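Local coordinates for nucleoporin NUP170 (Chaetomium thermophilum, PDB 5HAX), which probably serves as a scaffold nucleoporin of the nuclear pore complex, built from a beta-propeller domain followed by an alpha-helical domain, at residues A[525-530]-A[588-593]; A[559-564]-A[643-648]; A[464-469]-A[595-600]; A[532-537]-A[633-638]; A[411-416]-A[517-522]. One frame throughout, in Å; residues are numbered along the deposited sequence.

Contact 1: residues A[525-530]-A[588-593]; sequences TIAAAL and HDALAL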
# COMPACT_ATOMS: atom_id res chain seq x y z
N THR A 525 20.44 10.02 4.32
CA THR A 525 21.39 9.50 3.34
C THR A 525 22.40 8.56 3.99
O THR A 525 22.68 7.48 3.46
CB THR A 525 22.12 10.65 2.65
OG1 THR A 525 21.17 11.56 2.08
CG2 THR A 525 23.04 10.12 1.55
N ILE A 526 22.95 8.96 5.14
CA ILE A 526 23.92 8.11 5.82
C ILE A 526 23.25 6.85 6.36
O ILE A 526 23.86 5.78 6.42
CB ILE A 526 24.62 8.91 6.95
CG1 ILE A 526 25.41 10.08 6.36
CG2 ILE A 526 25.54 8.01 7.77
CD1 ILE A 526 26.55 9.69 5.44
N ALA A 527 21.97 6.96 6.75
CA ALA A 527 21.23 5.77 7.18
C ALA A 527 21.04 4.80 6.02
O ALA A 527 21.09 3.58 6.22
CB ALA A 527 19.89 6.18 7.77
N ALA A 528 20.82 5.32 4.81
CA ALA A 528 20.73 4.45 3.64
C ALA A 528 22.05 3.76 3.37
O ALA A 528 22.08 2.57 3.04
CB ALA A 528 20.28 5.26 2.43
N ALA A 529 23.16 4.49 3.49
CA ALA A 529 24.48 3.89 3.30
C ALA A 529 24.70 2.77 4.32
O ALA A 529 25.17 1.68 3.97
CB ALA A 529 25.57 4.95 3.41
N LEU A 530 24.38 3.04 5.58
CA LEU A 530 24.49 2.01 6.61
C LEU A 530 23.66 0.78 6.24
O LEU A 530 24.14 -0.36 6.35
CB LEU A 530 24.05 2.57 7.96
CG LEU A 530 23.99 1.58 9.13
CD1 LEU A 530 25.36 0.97 9.38
CD2 LEU A 530 23.46 2.27 10.37
N HIS A 588 25.84 9.06 14.10
CA HIS A 588 25.13 8.50 15.24
C HIS A 588 23.62 8.50 15.00
O HIS A 588 22.96 7.48 15.22
CB HIS A 588 25.45 9.31 16.50
CG HIS A 588 24.49 9.05 17.63
ND1 HIS A 588 23.29 9.72 17.76
CD2 HIS A 588 24.55 8.18 18.67
CE1 HIS A 588 22.66 9.28 18.83
NE2 HIS A 588 23.40 8.35 19.40
N ASP A 589 23.07 9.63 14.58
CA ASP A 589 21.63 9.71 14.33
C ASP A 589 21.21 8.68 13.29
O ASP A 589 20.13 8.09 13.40
CB ASP A 589 21.25 11.12 13.88
CG ASP A 589 21.67 12.19 14.88
OD1 ASP A 589 21.69 11.90 16.10
OD2 ASP A 589 21.98 13.32 14.45
N ALA A 590 22.06 8.44 12.29
CA ALA A 590 21.76 7.43 11.28
C ALA A 590 21.69 6.04 11.89
O ALA A 590 20.80 5.25 11.55
CB ALA A 590 22.83 7.48 10.18
N LEU A 591 22.61 5.71 12.79
CA LEU A 591 22.58 4.41 13.45
C LEU A 591 21.33 4.27 14.30
O LEU A 591 20.68 3.21 14.31
CB LEU A 591 23.83 4.21 14.30
CG LEU A 591 23.90 2.92 15.11
CD1 LEU A 591 23.88 1.70 14.19
CD2 LEU A 591 25.14 2.91 16.00
N ALA A 592 20.97 5.33 15.03
CA ALA A 592 19.75 5.30 15.84
C ALA A 592 18.51 5.20 14.95
O ALA A 592 17.56 4.49 15.29
CB ALA A 592 19.68 6.55 16.71
N LEU A 593 18.51 5.91 13.82
CA LEU A 593 17.35 5.87 12.93
C LEU A 593 17.17 4.48 12.34
O LEU A 593 16.07 3.92 12.36
CB LEU A 593 17.52 6.92 11.82
CG LEU A 593 16.34 7.13 10.88
CD1 LEU A 593 15.09 7.57 11.65
CD2 LEU A 593 16.70 8.17 9.82
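This contact is a helix-helix crossing in the alpha-helical domain that follows the propeller of NUP170. Helix 522-533 meets helix 586-599. The axes of the two short segments come within 8.3 Å and cross at -62°. Small residues sit at the crossing point. A527 and A590 face each other, and their CA atoms are 4.5 Å apart. The methyl of A590 points at the partner helix and rests on its backbone: A590 CB lies 3.6 Å from A527 N. The two methyls also touch, with A527 CB 4.0 Å from A590 CB.

Larger side chains close in around this alanine pair. I526 has CG2 anti to the backbone N, and this branch, I526 CG2, reaches A590 CB at 3.7 Å. Its longer branch, CG1 to CD1, leads away from the crossing toward helix 549-562. L530 has CG anti to the backbone N (chi1 175°), which carries its CD2 across to the second helix. There L530 CD2 meets L591 CD1 at 3.9 Å, tip to tip, while the two side chains cross obliquely. L591 starts out pointing away from helix 522-533, and L530 CD2 reaches its CD1 and CA. L593 adds a looser touch, with L593 CD2 4.3 Å from A527 CB.

All six touching residues are buried. The side chains that meet are all apolar, and part of the contact is methyl against backbone. L635 of helix 622-640 packs on both L530 and L591, so a third helix joins the cluster. The arrangement is an alanine-lined helix crossing, in a helical domain probably of the alpha-solenoid kind found in scaffold nucleoporins.

Contact 2: residues A[559-564]-A[643-648]; sequences AFIEYG and KSTIQG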
# COMPACT_ATOMS: atom_id res chain seq x y z
N ALA A 559 31.01 5.49 2.29
CA ALA A 559 30.18 6.68 2.41
C ALA A 559 29.75 6.90 3.86
O ALA A 559 29.66 8.05 4.32
CB ALA A 559 28.95 6.56 1.50
N PHE A 560 29.48 5.82 4.58
CA PHE A 560 29.08 5.93 5.98
C PHE A 560 30.20 6.53 6.82
O PHE A 560 29.95 7.33 7.73
CB PHE A 560 28.68 4.55 6.51
CG PHE A 560 28.19 4.54 7.92
CD1 PHE A 560 28.97 4.04 8.95
CD2 PHE A 560 26.93 5.02 8.24
CE1 PHE A 560 28.52 4.02 10.25
CE2 PHE A 560 26.46 5.00 9.54
CZ PHE A 560 27.26 4.50 10.55
N ILE A 561 31.45 6.16 6.53
CA ILE A 561 32.59 6.67 7.28
C ILE A 561 32.91 8.10 6.86
O ILE A 561 32.99 9.01 7.70
CB ILE A 561 33.81 5.75 7.06
CG1 ILE A 561 33.56 4.38 7.70
CG2 ILE A 561 35.08 6.38 7.63
CD1 ILE A 561 34.55 3.31 7.29
N GLU A 562 33.08 8.33 5.56
CA GLU A 562 33.67 9.58 5.08
C GLU A 562 32.73 10.77 5.25
O GLU A 562 33.20 11.89 5.47
CB GLU A 562 34.06 9.44 3.61
CG GLU A 562 35.24 8.51 3.37
CD GLU A 562 36.56 9.13 3.76
OE1 GLU A 562 37.36 8.46 4.45
OE2 GLU A 562 36.81 10.29 3.37
N TYR A 563 31.42 10.56 5.14
CA TYR A 563 30.45 11.66 5.11
C TYR A 563 29.52 11.65 6.33
O TYR A 563 28.50 12.33 6.32
CB TYR A 563 29.64 11.61 3.82
CG TYR A 563 30.48 11.39 2.58
CD1 TYR A 563 31.37 12.36 2.15
CD2 TYR A 563 30.37 10.22 1.84
CE1 TYR A 563 32.14 12.17 1.01
CE2 TYR A 563 31.14 10.02 0.71
CZ TYR A 563 32.02 11.00 0.30
OH TYR A 563 32.78 10.80 -0.83
N GLY A 564 29.87 10.89 7.37
CA GLY A 564 29.04 10.80 8.55
C GLY A 564 29.10 11.98 9.49
O GLY A 564 28.32 12.03 10.45
N LYS A 643 35.20 -1.66 13.85
CA LYS A 643 35.42 -0.95 15.11
C LYS A 643 36.64 -0.04 15.04
O LYS A 643 36.72 0.95 15.77
CB LYS A 643 35.57 -1.95 16.25
CG LYS A 643 36.67 -2.98 16.04
CD LYS A 643 36.68 -4.03 17.14
CE LYS A 643 37.50 -5.25 16.74
NZ LYS A 643 38.87 -4.89 16.28
N SER A 644 37.59 -0.36 14.16
CA SER A 644 38.84 0.39 14.07
C SER A 644 38.76 1.56 13.09
O SER A 644 39.51 2.53 13.24
CB SER A 644 39.98 -0.54 13.66
OG SER A 644 40.12 -1.61 14.57
N THR A 645 37.87 1.48 12.09
CA THR A 645 37.80 2.49 11.04
C THR A 645 36.65 3.47 11.20
O THR A 645 36.68 4.54 10.58
CB THR A 645 37.67 1.81 9.67
OG1 THR A 645 36.54 0.93 9.67
CG2 THR A 645 38.93 1.00 9.35
N ILE A 646 35.64 3.14 12.01
CA ILE A 646 34.49 4.01 12.20
C ILE A 646 34.75 4.92 13.40
O ILE A 646 35.09 4.44 14.49
CB ILE A 646 33.21 3.18 12.41
CG1 ILE A 646 32.85 2.45 11.11
CG2 ILE A 646 32.05 4.08 12.84
CD1 ILE A 646 31.75 1.41 11.27
N GLN A 647 34.58 6.22 13.20
CA GLN A 647 34.82 7.19 14.26
C GLN A 647 33.80 6.99 15.38
O GLN A 647 32.61 6.83 15.13
CB GLN A 647 34.72 8.61 13.72
CG GLN A 647 35.67 8.92 12.56
CD GLN A 647 35.07 8.59 11.20
OE1 GLN A 647 34.22 7.71 11.08
NE2 GLN A 647 35.51 9.31 10.18
N GLY A 648 34.29 7.01 16.62
CA GLY A 648 33.46 6.95 17.80
C GLY A 648 33.37 5.57 18.43
O GLY A 648 33.10 5.47 19.64
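Apolar packing centres on I561, where the loop joining helices 622-640 and 663-694 packs on the C-terminal turn of helix 549-562 within the helical domain. I561 CG1 lies 4.0 Å from I646 CG1, and the two side chains cross at about a right angle. In both, CG1 is anti to the carbonyl carbon and the chain runs on extended to CD1. I646 CD1 then reaches the edge of the F560 ring, near its plane, 4.3 Å from F560 CE1.

Apolar-to-polar touches surround this pair. I561 CG2 lies 3.8 Å from T645 O, and I561 CD1 lies 3.9 Å from T645 OG1. The side chain of Q647 bends at chi2 (88°), which brings its amide over the end of the helix. There Q647 OE1 is 3.8 Å from I561 CG2. An alanine in place of I561 would remove CG1, CG2 and CD1, and would probably loosen the loop against the helix.

The carbonyls at the helix end have their partner elsewhere. Q647 NE2 stands 3.5 Å from I561 O, without a hydrogen bond between them. That carbonyl is instead bonded to R587 of helix 586-599, as is F560 O. R587 also packs on I646 and Q647. The chemistry implies that the loop is held here by van der Waals contact, partly of methyls against oxygens, rather than by polar bonds across the contact.

Contact 3: residues A[464-469]-A[595-600]; sequences AVQFDQ and LTRLVR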
# COMPACT_ATOMS: atom_id res chain seq x y z
N ALA A 464 10.26 4.96 6.87
CA ALA A 464 10.21 4.24 8.13
C ALA A 464 9.98 2.75 7.94
O ALA A 464 10.40 1.95 8.78
CB ALA A 464 9.10 4.83 9.01
N VAL A 465 9.32 2.35 6.85
CA VAL A 465 8.91 0.97 6.64
C VAL A 465 9.75 0.27 5.57
O VAL A 465 9.36 -0.80 5.09
CB VAL A 465 7.41 0.89 6.28
CG1 VAL A 465 6.57 1.35 7.46
CG2 VAL A 465 7.10 1.72 5.04
N GLN A 466 10.89 0.85 5.20
CA GLN A 466 11.73 0.26 4.15
C GLN A 466 12.09 -1.19 4.45
O GLN A 466 12.28 -1.98 3.52
CB GLN A 466 13.01 1.07 3.98
CG GLN A 466 12.82 2.42 3.31
CD GLN A 466 14.13 3.18 3.17
OE1 GLN A 466 14.82 3.07 2.15
NE2 GLN A 466 14.47 3.96 4.19
N PHE A 467 12.19 -1.56 5.73
CA PHE A 467 12.68 -2.88 6.13
C PHE A 467 11.63 -3.70 6.87
O PHE A 467 11.95 -4.78 7.37
CB PHE A 467 13.93 -2.72 6.99
CG PHE A 467 14.83 -1.60 6.54
CD1 PHE A 467 15.56 -1.72 5.38
CD2 PHE A 467 14.93 -0.43 7.28
CE1 PHE A 467 16.38 -0.69 4.95
CE2 PHE A 467 15.75 0.60 6.86
CZ PHE A 467 16.48 0.47 5.70
N ASP A 468 10.39 -3.22 6.95
CA ASP A 468 9.30 -3.93 7.62
C ASP A 468 8.31 -4.57 6.66
O ASP A 468 7.67 -5.56 7.03
CB ASP A 468 8.54 -2.99 8.55
CG ASP A 468 9.08 -2.99 9.97
OD1 ASP A 468 9.36 -4.09 10.50
OD2 ASP A 468 9.22 -1.90 10.54
N GLN A 469 8.17 -4.03 5.45
CA GLN A 469 7.25 -4.57 4.46
C GLN A 469 7.89 -4.42 3.09
O GLN A 469 8.58 -3.42 2.82
CB GLN A 469 5.89 -3.85 4.50
CG GLN A 469 5.97 -2.35 4.31
CD GLN A 469 4.67 -1.64 4.65
OE1 GLN A 469 4.00 -1.10 3.77
NE2 GLN A 469 4.30 -1.64 5.92
N LEU A 595 18.36 1.55 13.47
CA LEU A 595 18.01 0.59 14.51
C LEU A 595 16.55 0.72 14.92
O LEU A 595 15.85 -0.29 15.09
CB LEU A 595 18.92 0.77 15.73
CG LEU A 595 18.57 -0.09 16.95
CD1 LEU A 595 18.63 -1.57 16.60
CD2 LEU A 595 19.50 0.23 18.11
N THR A 596 16.08 1.96 15.11
CA THR A 596 14.69 2.17 15.50
C THR A 596 13.74 1.55 14.48
O THR A 596 12.79 0.85 14.85
CB THR A 596 14.41 3.67 15.64
OG1 THR A 596 15.24 4.22 16.67
CG2 THR A 596 12.94 3.92 15.97
N ARG A 597 13.99 1.80 13.20
CA ARG A 597 13.09 1.31 12.16
C ARG A 597 13.11 -0.21 12.06
O ARG A 597 12.13 -0.82 11.62
CB ARG A 597 13.46 1.95 10.82
CG ARG A 597 13.13 3.44 10.76
CD ARG A 597 13.73 4.13 9.55
NE ARG A 597 13.24 5.50 9.41
CZ ARG A 597 13.67 6.38 8.50
NH1 ARG A 597 14.61 6.03 7.63
NH2 ARG A 597 13.16 7.60 8.46
N LEU A 598 14.21 -0.85 12.49
CA LEU A 598 14.26 -2.30 12.50
C LEU A 598 13.34 -2.90 13.56
O LEU A 598 12.89 -4.05 13.41
CB LEU A 598 15.69 -2.79 12.71
CG LEU A 598 16.70 -2.57 11.59
CD1 LEU A 598 18.06 -3.10 12.02
CD2 LEU A 598 16.27 -3.22 10.28
N VAL A 599 13.05 -2.16 14.63
CA VAL A 599 12.28 -2.69 15.76
C VAL A 599 10.98 -1.91 15.99
O VAL A 599 10.34 -2.09 17.02
CB VAL A 599 13.12 -2.71 17.05
CG1 VAL A 599 14.37 -3.55 16.85
CG2 VAL A 599 13.47 -1.30 17.50
N ARG A 600 10.57 -1.06 15.04
CA ARG A 600 9.41 -0.21 15.27
C ARG A 600 8.14 -1.03 15.48
O ARG A 600 7.25 -0.62 16.24
CB ARG A 600 9.22 0.77 14.11
CG ARG A 600 8.68 0.14 12.84
CD ARG A 600 8.94 1.02 11.63
NE ARG A 600 8.40 2.36 11.78
CZ ARG A 600 7.17 2.73 11.41
NH1 ARG A 600 6.78 3.99 11.59
NH2 ARG A 600 6.34 1.86 10.85
O HOH W 1 11.57 -0.33 8.30
O HOH W 2 10.18 -3.68 13.13
O HOH W 3 6.08 -0.73 10.37
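R597 and R600 stretch from helix 586-599 and the residues after it along the loop 464-469, and both pack on A464. R597 is extended from CG to NE. Its chain runs alongside the backbone of A464, with R597 NE 3.5 Å from A464 CA. A464 N lies over one face of this guanidinium, offset toward the rim. The charge has partners beyond: R597 forms salt bridges with E524 of helix 522-533 and D20 of helix 5-20.

R600 meets A464 at its methyl, where R597 meets its backbone. R600 CG takes the crowded position between backbone N and carbonyl carbon (chi1 74°), and the chain bends at chi3 (-56°). The turn lays one guanidinium face on the methyl, with A464 CB 3.6 Å from R600 NH1. V465 CG1 lies 3.4 Å from R600 NH2, which is also bonded to the carbonyl of A452.

The loop lies within the propeller family region and the helix in the alpha-helical region, so this contact joins the two parts of the chain. D468 points toward 595-600. Its carboxylate is turned 48° from the R600 guanidinium, and D468 OD2 meets the aliphatic R600 CG at 3.1 Å. The charged atoms stay apart, with D468 OD2 4.5 Å from R600 NE.

Water mediates instead. One water accepts from R600 NH2 at 2.6 Å and donates weakly to D468 OD2. Another donates to A464 O and accepts from F467 N, and donates weakly to R597 O. F467 CB touches L598 CD2 at 4.1 Å, and the F467 ring meets Y594 edge-to-face.

Contact 4: residues A[532-537]-A[633-638]; sequences VACGQG and ERLRNF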
# COMPACT_ATOMS: atom_id res chain seq x y z
N VAL A 532 22.57 -0.23 3.21
CA VAL A 532 23.19 -0.92 2.08
C VAL A 532 24.44 -1.66 2.54
O VAL A 532 24.67 -2.81 2.15
CB VAL A 532 23.51 0.07 0.95
CG1 VAL A 532 24.31 -0.60 -0.16
CG2 VAL A 532 22.23 0.67 0.38
N ALA A 533 25.26 -1.02 3.37
CA ALA A 533 26.46 -1.67 3.89
C ALA A 533 26.11 -2.95 4.64
O ALA A 533 26.90 -3.90 4.63
CB ALA A 533 27.22 -0.72 4.80
N CYS A 534 24.94 -3.00 5.27
CA CYS A 534 24.49 -4.18 6.00
C CYS A 534 23.76 -5.18 5.12
O CYS A 534 23.21 -6.16 5.65
CB CYS A 534 23.60 -3.75 7.17
SG CYS A 534 24.47 -2.86 8.48
N GLY A 535 23.73 -4.97 3.81
CA GLY A 535 23.14 -5.91 2.88
C GLY A 535 21.72 -5.60 2.46
O GLY A 535 21.14 -6.39 1.70
N GLN A 536 21.15 -4.49 2.92
CA GLN A 536 19.80 -4.14 2.50
C GLN A 536 19.80 -3.72 1.03
O GLN A 536 20.72 -3.04 0.56
CB GLN A 536 19.25 -3.01 3.37
CG GLN A 536 19.10 -3.39 4.84
CD GLN A 536 17.98 -4.37 5.09
OE1 GLN A 536 17.30 -4.81 4.17
NE2 GLN A 536 17.77 -4.72 6.36
N GLY A 537 18.76 -4.13 0.31
CA GLY A 537 18.72 -3.99 -1.12
C GLY A 537 19.39 -5.12 -1.88
O GLY A 537 19.18 -5.23 -3.09
N GLU A 633 21.45 -8.30 14.28
CA GLU A 633 22.75 -8.96 14.40
C GLU A 633 23.69 -8.58 13.26
O GLU A 633 24.88 -8.36 13.48
CB GLU A 633 22.57 -10.47 14.46
CG GLU A 633 22.03 -10.97 15.80
CD GLU A 633 23.02 -10.78 16.94
OE1 GLU A 633 22.62 -10.93 18.11
OE2 GLU A 633 24.20 -10.48 16.67
N ARG A 634 23.16 -8.50 12.03
CA ARG A 634 24.00 -8.07 10.91
C ARG A 634 24.49 -6.64 11.12
O ARG A 634 25.62 -6.30 10.74
CB ARG A 634 23.23 -8.19 9.60
CG ARG A 634 23.34 -9.56 8.94
CD ARG A 634 23.28 -9.48 7.42
NE ARG A 634 24.41 -8.74 6.86
CZ ARG A 634 24.76 -8.76 5.58
NH1 ARG A 634 25.79 -8.05 5.15
NH2 ARG A 634 24.08 -9.51 4.71
N LEU A 635 23.65 -5.78 11.71
CA LEU A 635 24.10 -4.44 12.06
C LEU A 635 25.22 -4.49 13.09
O LEU A 635 26.24 -3.80 12.95
CB LEU A 635 22.92 -3.62 12.59
CG LEU A 635 23.24 -2.23 13.16
CD1 LEU A 635 23.95 -1.36 12.13
CD2 LEU A 635 21.97 -1.56 13.65
N ARG A 636 25.06 -5.32 14.12
CA ARG A 636 26.11 -5.48 15.12
C ARG A 636 27.39 -6.02 14.50
O ARG A 636 28.49 -5.52 14.76
CB ARG A 636 25.62 -6.41 16.24
CG ARG A 636 24.91 -5.68 17.37
CD ARG A 636 24.07 -6.63 18.20
NE ARG A 636 24.80 -7.83 18.62
CZ ARG A 636 25.77 -7.84 19.52
NH1 ARG A 636 26.36 -8.99 19.83
NH2 ARG A 636 26.15 -6.72 20.11
N ASN A 637 27.26 -7.06 13.66
CA ASN A 637 28.42 -7.61 12.98
C ASN A 637 29.13 -6.56 12.15
O ASN A 637 30.37 -6.55 12.06
CB ASN A 637 27.98 -8.78 12.10
CG ASN A 637 29.13 -9.39 11.32
OD1 ASN A 637 30.26 -9.48 11.82
ND2 ASN A 637 28.86 -9.81 10.09
N PHE A 638 28.37 -5.65 11.54
CA PHE A 638 28.98 -4.60 10.73
C PHE A 638 29.79 -3.63 11.58
O PHE A 638 30.88 -3.19 11.18
CB PHE A 638 27.90 -3.84 9.95
CG PHE A 638 28.40 -2.58 9.30
CD1 PHE A 638 29.08 -2.64 8.09
CD2 PHE A 638 28.19 -1.35 9.89
CE1 PHE A 638 29.54 -1.48 7.49
CE2 PHE A 638 28.65 -0.19 9.29
CZ PHE A 638 29.32 -0.26 8.09
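Helix 522-533 ends here in a Schellman motif, with G535 N bonded to V532 O, Q536 N bonded to A531 O, and G535 at positive phi (97°) as the C-prime residue. The turn abuts the side of helix 622-640, and C534 comes closest to it, opposite L635.

C534 is the main side chain. Its SG is anti to the carbonyl carbon and settles between L635 and F638, about one turn apart on the helix. C534 SG lies 3.9 Å from F638 CB and 4.0 Å from L635 CD1. C534 SG also makes a sulfur-aromatic contact with the F638 ring, 4.6 Å from the centroid and 35° off the ring normal. The ring is carried to the turn by a chi1 of 169°, with CG anti to the backbone N. At its far end F638 CE1 meets A533 CB at 3.6 Å. L530, earlier on helix 522-533, also packs on F638.

R634 approaches from the more exposed side. Its chain bends at chi2 and chi3, which swings the guanidinium flat over the turn. C534 O then stands over the centre of one face, 3.0 Å from R634 CZ. The N-H groups are not aimed at this carbonyl, so no hydrogen bond forms, though the charge would probably be drawn to the negative end of the helix. A side chain at G535 would run into the guanidinium: the place of a CB is 2.7 Å from R634 NH2.

The arrangement is the Schellman-capped C-terminus of helix 522-533, packed on the flank of helix 622-640 in the helical domain.

Contact 5: residues A[411-416]-A[517-522]; sequences TGRIKV and INQYGR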
# COMPACT_ATOMS: atom_id res chain seq x y z
N THR A 411 8.78 11.52 -0.70
CA THR A 411 8.77 11.32 0.75
C THR A 411 9.98 11.94 1.41
O THR A 411 9.88 12.53 2.49
CB THR A 411 8.70 9.82 1.05
OG1 THR A 411 7.58 9.24 0.37
CG2 THR A 411 8.55 9.58 2.55
N GLY A 412 11.15 11.83 0.77
CA GLY A 412 12.36 12.39 1.36
C GLY A 412 12.30 13.90 1.49
O GLY A 412 12.70 14.46 2.52
N ARG A 413 11.80 14.58 0.46
CA ARG A 413 11.71 16.04 0.51
C ARG A 413 10.59 16.50 1.43
O ARG A 413 10.72 17.50 2.13
CB ARG A 413 11.52 16.60 -0.90
CG ARG A 413 11.78 18.09 -1.02
CD ARG A 413 11.64 18.58 -2.45
NE ARG A 413 12.36 17.73 -3.40
CZ ARG A 413 13.66 17.83 -3.67
NH1 ARG A 413 14.40 18.75 -3.06
NH2 ARG A 413 14.23 17.01 -4.54
N ILE A 414 9.47 15.76 1.44
CA ILE A 414 8.35 16.12 2.31
C ILE A 414 8.75 16.00 3.77
O ILE A 414 8.34 16.81 4.62
CB ILE A 414 7.13 15.24 1.99
CG1 ILE A 414 6.60 15.55 0.58
CG2 ILE A 414 6.02 15.45 3.02
CD1 ILE A 414 5.52 14.59 0.10
N LYS A 415 9.55 14.98 4.10
CA LYS A 415 9.92 14.75 5.49
C LYS A 415 10.87 15.82 6.01
O LYS A 415 10.81 16.19 7.19
CB LYS A 415 10.55 13.36 5.63
CG LYS A 415 11.00 13.00 7.03
CD LYS A 415 11.43 11.54 7.11
CE LYS A 415 11.93 11.18 8.50
NZ LYS A 415 13.21 11.86 8.83
N VAL A 416 11.75 16.34 5.15
CA VAL A 416 12.73 17.34 5.55
C VAL A 416 12.18 18.77 5.50
O VAL A 416 12.71 19.65 6.20
CB VAL A 416 13.98 17.23 4.65
CG1 VAL A 416 15.01 18.31 4.96
CG2 VAL A 416 14.60 15.85 4.81
N ILE A 517 21.95 14.01 -0.28
CA ILE A 517 21.88 14.91 0.87
C ILE A 517 20.97 16.09 0.57
O ILE A 517 20.18 16.51 1.43
CB ILE A 517 23.29 15.37 1.27
CG1 ILE A 517 24.10 14.18 1.81
CG2 ILE A 517 23.22 16.48 2.32
CD1 ILE A 517 25.56 14.49 2.07
N ASN A 518 21.05 16.64 -0.64
CA ASN A 518 20.23 17.79 -0.99
C ASN A 518 18.75 17.46 -1.04
O ASN A 518 17.92 18.36 -0.86
CB ASN A 518 20.68 18.36 -2.34
CG ASN A 518 22.03 19.05 -2.26
OD1 ASN A 518 22.52 19.38 -1.18
ND2 ASN A 518 22.65 19.27 -3.42
N GLN A 519 18.39 16.20 -1.28
CA GLN A 519 16.99 15.79 -1.33
C GLN A 519 16.50 15.20 -0.01
O GLN A 519 15.44 15.60 0.49
CB GLN A 519 16.77 14.76 -2.45
CG GLN A 519 15.33 14.29 -2.58
CD GLN A 519 15.14 13.24 -3.65
OE1 GLN A 519 16.06 12.95 -4.42
NE2 GLN A 519 13.94 12.67 -3.71
N TYR A 520 17.25 14.27 0.57
CA TYR A 520 16.82 13.51 1.74
C TYR A 520 17.39 14.03 3.05
O TYR A 520 16.91 13.63 4.12
CB TYR A 520 17.20 12.04 1.58
CG TYR A 520 16.42 11.30 0.52
CD1 TYR A 520 15.29 10.56 0.85
CD2 TYR A 520 16.80 11.33 -0.82
CE1 TYR A 520 14.57 9.88 -0.11
CE2 TYR A 520 16.09 10.66 -1.78
CZ TYR A 520 14.97 9.93 -1.42
OH TYR A 520 14.25 9.25 -2.38
N GLY A 521 18.40 14.90 3.01
CA GLY A 521 19.12 15.28 4.20
C GLY A 521 20.24 14.31 4.52
O GLY A 521 20.29 13.18 4.03
N ARG A 522 21.16 14.76 5.37
CA ARG A 522 22.37 13.99 5.63
C ARG A 522 22.06 12.72 6.42
O ARG A 522 22.61 11.65 6.13
CB ARG A 522 23.40 14.84 6.36
CG ARG A 522 24.79 14.22 6.43
CD ARG A 522 25.83 15.18 7.00
NE ARG A 522 25.95 16.40 6.21
CZ ARG A 522 26.77 16.56 5.17
NH1 ARG A 522 26.80 17.72 4.53
NH2 ARG A 522 27.56 15.57 4.77
O HOH W 4 14.26 12.84 4.12
O HOH W 5 11.79 10.75 -2.05
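Q519 and R413 have the largest buried areas in this contact between the short helix 411-416 and the end of helix 506-520. The Q519 chain is extended, with CG anti to the backbone N. R413 CG is likewise anti to the backbone N (chi1 -165°). The chain then bends at chi3 and lays one guanidinium face on Q519 CG, 3.5 Å from R413 NH2. The guanidinium and amide planes are only 9° apart. Both polar ends are held by D410, through a salt bridge to R413 NE and a hydrogen bond from Q519 NE2. A serine at R413 would remove this flat cover and the salt bridge, and would probably leave Q519 and D410 less firmly placed.

G412 and Y520 come next. G412 CA lies 3.5 Å from Y520 CD1, so close that a CB there would clash with the ring. Two waters tie the pair: one donates to both G412 O and Y520 O, and the other bonds G412 N and lies 2.9 Å from Y520 OH. V416 CG2 rests against Y520 O at 3.3 Å.

The helices approach closely at a glycine, where the propeller region meets the helical domain.

How the contacts relate
Contacts 1, 2 and 4 form one cluster, with centres 11 to 14 Å apart. Contacts 1 and 4 share helix 522-533, and L530 CD1 touches F638 CE2 at 3.5 Å. F560 of contact 2 packs on I526 and L530 of contact 1. Contact 3 uses the later part of helix 586-599, whose earlier part serves contact 1. Contacts 3 and 5 each pair a propeller-region segment with a helical one, and their centres are about 18 Å apart. Along the chain contact 5 closes before contacts 1, 2 and 4 open, while contacts 1, 2 and 4 interleave. Contacts 3 and 5 are thus two of the places where the helical core is joined to the propeller region.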